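Local coordinates for protein type III effector HopU1 (PDB 3U0J) that probably transfers ADP-ribose from NAD+ to arginine side chains of target proteins, as a type III effector of the plant pathogen Pseudomonas syringae, at residues E91-Y103 with I230-M243. Numbering follows the deposited sequence.
Sequences ECSAIYMHTAQDY and ISGSSQAPSEEEIM
Gln235 lays the start of its side chain over one face of the Tyr96 ring, a CH-pi contact in which CB stands 4.1 Å from the ring centroid, displaced toward the rim. This joins helix 89-99 to the loop between strands 227-229 and 241-243, a segment that belongs to the ADP-ribosyltransferase fold; three successive glutamates, Glu239 to Glu241, run from the loop into strand 241-243, and the first and third are consistent with the ExE motif of arginine-specific members of the family. With CG anti to the backbone N (chi1 -174°), Tyr96 swings its ring alongside the loop, and Ser233 O lies at the ring edge. A turn further along the helix, Thr99 OG1 accepts from Gln235 N at 3.0 Å in an almost straight bond (172°) and donates to Tyr96 O, so two bonds hold the hydroxyl and tie the helix to the loop. Next to this polar link the contact becomes apolar. Ile95 CG2 sits 3.5 Å from Ser233 CB and also packs on Ile230, whose CD1 meets Thr99 CG2 tip to tip; Leu151 and Leu158 of helix 145-162 pack against Ile95 as well. On the strand side, the bent end of Met243 brings CE to 3.8 Å from His98 CD2, approaching the imidazole obliquely, while His98 ND1 is hydrogen-bonded to His147. The loop is braced from within by an ST turn, in which Ser234 OG accepts from Ala236 N. That same hydroxyl donates to Glu241 OE1 at 2.8 Å, meeting it from above the carboxylate plane.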
loop_
_atom_site.group_PDB
_atom_site.type_symbol
_atom_site.label_atom_id
_atom_site.label_comp_id
_atom_site.label_asym_id
_atom_site.label_seq_id
_atom_site.Cartn_x
_atom_site.Cartn_y
_atom_site.Cartn_z
ATOM N N GLU A 91 -2.337 -10.959 -9.077
ATOM C CA GLU A 91 -2.767 -9.902 -8.172
ATOM C C GLU A 91 -2.291 -10.169 -6.753
ATOM O O GLU A 91 -1.770 -9.278 -6.071
ATOM C CB GLU A 91 -4.281 -9.717 -8.235
ATOM C CG GLU A 91 -4.709 -8.902 -9.433
ATOM C CD GLU A 91 -6.063 -9.288 -9.995
ATOM O OE1 GLU A 91 -6.624 -10.325 -9.570
ATOM O OE2 GLU A 91 -6.577 -8.542 -10.861
ATOM N N CYS A 92 -2.444 -11.405 -6.306
ATOM C CA CYS A 92 -1.892 -11.756 -5.001
ATOM C C CYS A 92 -0.418 -11.392 -4.953
ATOM O O CYS A 92 0.037 -10.762 -4.006
ATOM C CB CYS A 92 -2.084 -13.238 -4.708
ATOM S SG CYS A 92 -3.807 -13.657 -4.517
ATOM N N SER A 93 0.311 -11.777 -5.999
ATOM C CA SER A 93 1.751 -11.532 -6.091
ATOM C C SER A 93 2.091 -10.041 -6.036
ATOM O O SER A 93 3.076 -9.642 -5.413
ATOM C CB SER A 93 2.327 -12.157 -7.372
ATOM O OG SER A 93 2.064 -13.545 -7.422
ATOM N N ALA A 94 1.284 -9.222 -6.702
ATOM C CA ALA A 94 1.513 -7.796 -6.693
ATOM C C ALA A 94 1.337 -7.289 -5.258
ATOM O O ALA A 94 2.147 -6.505 -4.768
ATOM C CB ALA A 94 0.585 -7.111 -7.637
ATOM N N ILE A 95 0.304 -7.746 -4.558
ATOM C CA ILE A 95 0.155 -7.304 -3.176
ATOM C C ILE A 95 1.355 -7.766 -2.351
ATOM O O ILE A 95 1.986 -6.976 -1.650
ATOM C CB ILE A 95 -1.089 -7.868 -2.525
ATOM C CG1 ILE A 95 -2.344 -7.247 -3.115
ATOM C CG2 ILE A 95 -1.034 -7.638 -1.034
ATOM C CD1 ILE A 95 -3.579 -8.005 -2.708
ATOM N N TYR A 96 1.662 -9.054 -2.438
ATOM C CA TYR A 96 2.796 -9.614 -1.710
ATOM C C TYR A 96 4.060 -8.793 -1.955
ATOM O O TYR A 96 4.685 -8.318 -1.010
ATOM C CB TYR A 96 3.031 -11.072 -2.114
ATOM C CG TYR A 96 4.104 -11.781 -1.312
ATOM C CD1 TYR A 96 5.445 -11.649 -1.640
ATOM C CD2 TYR A 96 3.772 -12.605 -0.243
ATOM C CE1 TYR A 96 6.436 -12.309 -0.912
ATOM C CE2 TYR A 96 4.742 -13.271 0.486
ATOM C CZ TYR A 96 6.074 -13.123 0.157
ATOM O OH TYR A 96 7.052 -13.779 0.893
ATOM N N MET A 97 4.420 -8.617 -3.226
ATOM C CA MET A 97 5.668 -7.955 -3.588
ATOM C C MET A 97 5.684 -6.514 -3.108
ATOM O O MET A 97 6.738 -5.989 -2.755
ATOM C CB MET A 97 5.908 -8.010 -5.091
ATOM C CG MET A 97 6.308 -9.382 -5.581
ATOM S SD MET A 97 6.466 -9.461 -7.369
ATOM C CE MET A 97 7.872 -10.542 -7.413
ATOM N N HIS A 98 4.519 -5.883 -3.062
ATOM C CA HIS A 98 4.441 -4.508 -2.569
ATOM C C HIS A 98 4.604 -4.396 -1.041
ATOM O O HIS A 98 5.053 -3.358 -0.543
ATOM C CB HIS A 98 3.133 -3.868 -3.010
ATOM C CG HIS A 98 3.143 -2.374 -2.972
ATOM N ND1 HIS A 98 3.640 -1.610 -4.004
ATOM C CD2 HIS A 98 2.696 -1.501 -2.036
ATOM C CE1 HIS A 98 3.508 -0.327 -3.703
ATOM N NE2 HIS A 98 2.931 -0.235 -2.519
ATOM N N THR A 99 4.243 -5.447 -0.301
ATOM C CA THR A 99 4.311 -5.411 1.160
ATOM C C THR A 99 5.656 -5.915 1.666
ATOM O O THR A 99 5.913 -5.943 2.877
ATOM C CB THR A 99 3.220 -6.284 1.809
ATOM O OG1 THR A 99 3.412 -7.665 1.456
ATOM C CG2 THR A 99 1.847 -5.826 1.393
ATOM N N ALA A 100 6.508 -6.322 0.731
ATOM C CA ALA A 100 7.778 -6.942 1.076
ATOM C C ALA A 100 8.918 -5.952 1.007
ATOM O O ALA A 100 8.785 -4.854 0.483
ATOM C CB ALA A 100 8.064 -8.124 0.154
ATOM N N GLN A 101 10.064 -6.374 1.513
ATOM C CA GLN A 101 11.219 -5.507 1.586
ATOM C C GLN A 101 12.324 -6.101 0.728
ATOM O O GLN A 101 13.436 -5.586 0.742
ATOM C CB GLN A 101 11.689 -5.438 3.035
ATOM C CG GLN A 101 11.890 -4.052 3.594
ATOM C CD GLN A 101 10.581 -3.280 3.823
ATOM O OE1 GLN A 101 9.539 -3.856 4.179
ATOM N NE2 GLN A 101 10.645 -1.956 3.636
ATOM N N ASP A 102 12.018 -7.173 -0.015
ATOM C CA ASP A 102 13.035 -7.979 -0.693
ATOM C C ASP A 102 13.203 -7.777 -2.169
ATOM O O ASP A 102 14.064 -8.422 -2.749
ATOM C CB ASP A 102 12.725 -9.457 -0.582
ATOM C CG ASP A 102 12.273 -9.858 0.774
ATOM O OD1 ASP A 102 12.796 -9.277 1.759
ATOM O OD2 ASP A 102 11.402 -10.762 0.845
ATOM N N TYR A 103 12.369 -6.964 -2.806
ATOM C CA TYR A 103 12.476 -6.799 -4.263
ATOM C C TYR A 103 12.886 -5.382 -4.615
ATOM O O TYR A 103 12.476 -4.424 -3.954
ATOM C CB TYR A 103 11.160 -7.163 -4.973
ATOM C CG TYR A 103 10.589 -8.450 -4.475
ATOM C CD1 TYR A 103 11.011 -9.647 -4.993
ATOM C CD2 TYR A 103 9.668 -8.472 -3.446
ATOM C CE1 TYR A 103 10.523 -10.827 -4.531
ATOM C CE2 TYR A 103 9.170 -9.655 -2.974
ATOM C CZ TYR A 103 9.602 -10.835 -3.526
ATOM O OH TYR A 103 9.127 -12.046 -3.076
ATOM N N ILE A 230 -5.766 -6.886 2.728
ATOM C CA ILE A 230 -4.824 -7.667 1.953
ATOM C C ILE A 230 -4.008 -8.606 2.849
ATOM O O ILE A 230 -3.007 -9.196 2.422
ATOM C CB ILE A 230 -3.829 -6.728 1.274
ATOM C CG1 ILE A 230 -3.068 -5.931 2.349
ATOM C CG2 ILE A 230 -4.546 -5.813 0.270
ATOM C CD1 ILE A 230 -1.836 -5.270 1.862
ATOM N N SER A 231 -4.416 -8.730 4.103
ATOM C CA SER A 231 -3.666 -9.564 5.026
ATOM C C SER A 231 -3.447 -10.978 4.476
ATOM O O SER A 231 -2.461 -11.618 4.800
ATOM C CB SER A 231 -4.351 -9.613 6.382
ATOM O OG SER A 231 -5.666 -10.102 6.248
ATOM N N GLY A 232 -4.352 -11.454 3.633
ATOM C CA GLY A 232 -4.197 -12.782 3.055
ATOM C C GLY A 232 -3.024 -12.928 2.096
ATOM O O GLY A 232 -2.403 -13.981 2.025
ATOM N N SER A 233 -2.725 -11.858 1.370
ATOM C CA SER A 233 -1.659 -11.832 0.383
ATOM C C SER A 233 -0.388 -11.200 0.894
ATOM O O SER A 233 0.644 -11.280 0.243
ATOM C CB SER A 233 -2.104 -10.992 -0.797
ATOM O OG SER A 233 -2.985 -11.727 -1.606
ATOM N N SER A 234 -0.481 -10.521 2.032
ATOM C CA SER A 234 0.646 -9.788 2.587
ATOM C C SER A 234 1.787 -10.710 3.015
ATOM O O SER A 234 1.558 -11.844 3.436
ATOM C CB SER A 234 0.188 -8.948 3.767
ATOM O OG SER A 234 1.275 -8.166 4.244
ATOM N N GLN A 235 3.017 -10.228 2.884
ATOM C CA GLN A 235 4.174 -11.002 3.307
ATOM C C GLN A 235 4.127 -11.171 4.815
ATOM O O GLN A 235 4.644 -12.153 5.378
ATOM C CB GLN A 235 5.479 -10.306 2.922
ATOM C CG GLN A 235 6.690 -11.091 3.370
ATOM C CD GLN A 235 7.999 -10.471 2.946
ATOM O OE1 GLN A 235 8.757 -11.075 2.175
ATOM N NE2 GLN A 235 8.292 -9.270 3.456
ATOM N N ALA A 236 3.508 -10.182 5.456
ATOM C CA ALA A 236 3.290 -10.190 6.896
ATOM C C ALA A 236 1.807 -9.983 7.237
ATOM O O ALA A 236 1.382 -8.883 7.586
ATOM C CB ALA A 236 4.162 -9.138 7.570
ATOM N N PRO A 237 1.019 -11.059 7.131
ATOM C CA PRO A 237 -0.402 -11.081 7.494
ATOM C C PRO A 237 -0.652 -10.574 8.924
ATOM O O PRO A 237 -1.598 -9.812 9.147
ATOM C CB PRO A 237 -0.762 -12.573 7.390
ATOM C CG PRO A 237 0.246 -13.158 6.400
ATOM C CD PRO A 237 1.507 -12.375 6.656
ATOM N N SER A 238 0.184 -11.008 9.872
ATOM C CA SER A 238 0.116 -10.579 11.275
ATOM C C SER A 238 0.127 -9.054 11.447
ATOM O O SER A 238 -0.296 -8.546 12.487
ATOM C CB SER A 238 1.295 -11.168 12.054
ATOM O OG SER A 238 2.522 -10.553 11.660
ATOM N N GLU A 239 0.647 -8.332 10.453
ATOM C CA GLU A 239 0.605 -6.876 10.479
ATOM C C GLU A 239 -0.839 -6.390 10.292
ATOM O O GLU A 239 -1.132 -5.229 10.528
ATOM C CB GLU A 239 1.557 -6.266 9.433
ATOM C CG GLU A 239 3.041 -6.262 9.837
ATOM C CD GLU A 239 4.016 -6.091 8.642
ATOM O OE1 GLU A 239 3.555 -5.934 7.481
ATOM O OE2 GLU A 239 5.257 -6.123 8.866
ATOM N N GLU A 240 -1.729 -7.291 9.876
ATOM C CA GLU A 240 -3.168 -7.017 9.757
ATOM C C GLU A 240 -3.499 -5.742 8.991
ATOM O O GLU A 240 -4.344 -4.955 9.434
ATOM C CB GLU A 240 -3.845 -6.957 11.128
ATOM C CG GLU A 240 -4.032 -8.302 11.817
ATOM C CD GLU A 240 -5.077 -8.252 12.946
ATOM O OE1 GLU A 240 -5.888 -7.288 12.987
ATOM O OE2 GLU A 240 -5.098 -9.189 13.785
ATOM N N GLU A 241 -2.864 -5.552 7.838
ATOM C CA GLU A 241 -3.004 -4.305 7.103
ATOM C C GLU A 241 -4.215 -4.150 6.161
ATOM O O GLU A 241 -4.715 -5.097 5.571
ATOM C CB GLU A 241 -1.707 -3.956 6.384
ATOM C CG GLU A 241 -1.089 -5.094 5.674
ATOM C CD GLU A 241 0.367 -4.825 5.321
ATOM O OE1 GLU A 241 1.182 -5.758 5.572
ATOM O OE2 GLU A 241 0.683 -3.698 4.808
ATOM N N ILE A 242 -4.674 -2.908 6.069
ATOM C CA ILE A 242 -5.677 -2.480 5.125
ATOM C C ILE A 242 -4.965 -1.491 4.197
ATOM O O ILE A 242 -4.249 -0.609 4.685
ATOM C CB ILE A 242 -6.783 -1.746 5.869
ATOM C CG1 ILE A 242 -7.387 -2.640 6.949
ATOM C CG2 ILE A 242 -7.831 -1.270 4.911
ATOM C CD1 ILE A 242 -7.902 -3.941 6.420
ATOM N N MET A 243 -5.127 -1.648 2.877
ATOM C CA MET A 243 -4.431 -0.804 1.888
ATOM C C MET A 243 -5.472 0.009 1.115
ATOM O O MET A 243 -6.573 -0.488 0.860
ATOM C CB MET A 243 -3.581 -1.676 0.939
ATOM C CG MET A 243 -2.706 -0.925 -0.104
ATOM S SD MET A 243 -1.577 -1.965 -1.100
ATOM C CE MET A 243 -0.296 -2.332 0.079
#